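Local coordinates for putative hemin transport system, substrate-binding protein (Burkholderia cenocepacia J2315, PDB 5GIZ), which binds heme in the periplasm and probably delivers it to the inner-membrane transporter of a bacterial heme-uptake system, at residues Arg55-Glu60 against Ala74-Pro79. Sequence-based numbering, arbitrary orientation. Where two conformers were deposited one is given.
Sequences RALSAE and AEAGPP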
# COMPACT_ATOMS: atom_id res chain seq x y z
N ARG A 55 0.19 -11.55 -7.44
CA ARG A 55 1.30 -12.06 -8.27
C ARG A 55 1.17 -13.52 -8.70
O ARG A 55 2.04 -14.07 -9.39
CB ARG A 55 2.62 -11.96 -7.51
CG ARG A 55 3.01 -10.57 -7.05
CD ARG A 55 4.52 -10.49 -6.86
NE ARG A 55 5.20 -10.23 -8.13
CZ ARG A 55 6.16 -10.97 -8.69
NH1 ARG A 55 6.65 -12.06 -8.11
NH2 ARG A 55 6.66 -10.59 -9.86
N ALA A 56 0.09 -14.18 -8.28
CA ALA A 56 -0.12 -15.60 -8.57
C ALA A 56 -1.60 -15.82 -8.92
O ALA A 56 -2.26 -16.63 -8.33
CB ALA A 56 0.30 -16.46 -7.39
N LEU A 57 -2.08 -15.09 -9.91
CA LEU A 57 -3.51 -15.10 -10.26
C LEU A 57 -3.89 -16.41 -10.90
O LEU A 57 -3.09 -16.99 -11.65
CB LEU A 57 -3.85 -13.94 -11.19
CG LEU A 57 -3.75 -12.53 -10.62
CD1 LEU A 57 -3.92 -11.48 -11.67
CD2 LEU A 57 -4.78 -12.31 -9.54
N SER A 58 -5.11 -16.89 -10.63
CA SER A 58 -5.70 -17.97 -11.39
C SER A 58 -6.49 -17.40 -12.56
O SER A 58 -7.58 -16.84 -12.38
CB SER A 58 -6.64 -18.80 -10.53
OG SER A 58 -7.37 -19.74 -11.31
N ALA A 59 -5.95 -17.56 -13.77
CA ALA A 59 -6.63 -17.03 -14.92
C ALA A 59 -7.99 -17.71 -15.10
O ALA A 59 -8.99 -17.05 -15.40
CB ALA A 59 -5.78 -17.15 -16.16
N GLU A 60 -8.04 -19.03 -14.91
CA GLU A 60 -9.27 -19.77 -15.02
C GLU A 60 -10.30 -19.33 -14.00
O GLU A 60 -11.47 -19.17 -14.32
CB GLU A 60 -9.04 -21.27 -14.80
CG GLU A 60 -7.97 -21.85 -15.68
CD GLU A 60 -6.67 -22.05 -14.93
OE1 GLU A 60 -6.38 -23.24 -14.61
OE2 GLU A 60 -5.94 -21.07 -14.63
N ALA A 74 0.12 -2.60 -11.24
CA ALA A 74 1.44 -2.88 -11.80
C ALA A 74 1.96 -4.25 -11.37
O ALA A 74 2.69 -4.88 -12.10
CB ALA A 74 2.40 -1.76 -11.37
N GLU A 75 1.56 -4.69 -10.20
CA GLU A 75 2.04 -5.93 -9.59
C GLU A 75 1.29 -7.21 -10.06
O GLU A 75 1.74 -8.36 -9.83
CB GLU A 75 1.99 -5.74 -8.06
CG GLU A 75 2.86 -4.58 -7.54
CD GLU A 75 2.14 -3.22 -7.29
OE1 GLU A 75 1.02 -2.98 -7.76
OE2 GLU A 75 2.73 -2.35 -6.61
N ALA A 76 0.17 -7.04 -10.76
CA ALA A 76 -0.66 -8.18 -11.19
C ALA A 76 0.07 -9.14 -12.13
O ALA A 76 0.70 -8.72 -13.06
CB ALA A 76 -1.92 -7.65 -11.86
N GLY A 77 -0.01 -10.43 -11.85
CA GLY A 77 0.68 -11.46 -12.61
C GLY A 77 0.33 -12.86 -12.18
O GLY A 77 -0.57 -13.05 -11.37
N PRO A 78 1.02 -13.88 -12.72
CA PRO A 78 2.20 -13.72 -13.54
C PRO A 78 1.84 -13.35 -14.96
O PRO A 78 0.67 -13.38 -15.33
CB PRO A 78 2.85 -15.11 -13.49
CG PRO A 78 1.72 -16.03 -13.36
CD PRO A 78 0.71 -15.30 -12.48
N PRO A 79 2.84 -13.02 -15.78
CA PRO A 79 2.52 -12.68 -17.15
C PRO A 79 1.69 -13.70 -17.95
O PRO A 79 0.86 -13.30 -18.76
CB PRO A 79 3.91 -12.44 -17.76
CG PRO A 79 4.68 -11.86 -16.64
CD PRO A 79 4.19 -12.57 -15.39
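The carbonyl oxygen of Gly77 is the hub of this contact. Leu57 N donates to it at 2.9 Å in a nearly straight bond (166° at the hydrogen), arriving in the carbonyl plane on a lone pair. The Leu57 side chain packs against the same oxygen: with CG anti to its carbonyl carbon (chi1 -67°), Leu57 CG comes to 3.3 Å from Gly77 O, and the CD1 methyl reaches on to Ala76 CB at 4.3 Å. Leu57 and Ala76 both touch Ile11 of strand 6-11, so the apolar part of the contact rests on the parallel sheet of this lobe. Pro78, joined to Gly77 by a cis peptide bond, brings its ring CD against the backbone of 55-57, 3.6 Å from Arg55 O and 3.8 Å from Leu57 N. The first bond of the Arg55 side chain points away from the other segment, yet CG lies 3.8 Å from Glu75 O; the chain bends at chi3 (83°), and Glu75 O stands oblique to the guanidinium. A backbone hydrogen bond between Gly77 and Gln54 gives the loop a second tie. The arrangement joins the loop between strand 69-72 and helix 79-87 to the short hairpin 52-57 at the rim of one lobe of a periplasmic binding protein, beside the heme site, unoccupied in this apo model, to which Arg55, Gln54 and the axial ligand Tyr53 belong.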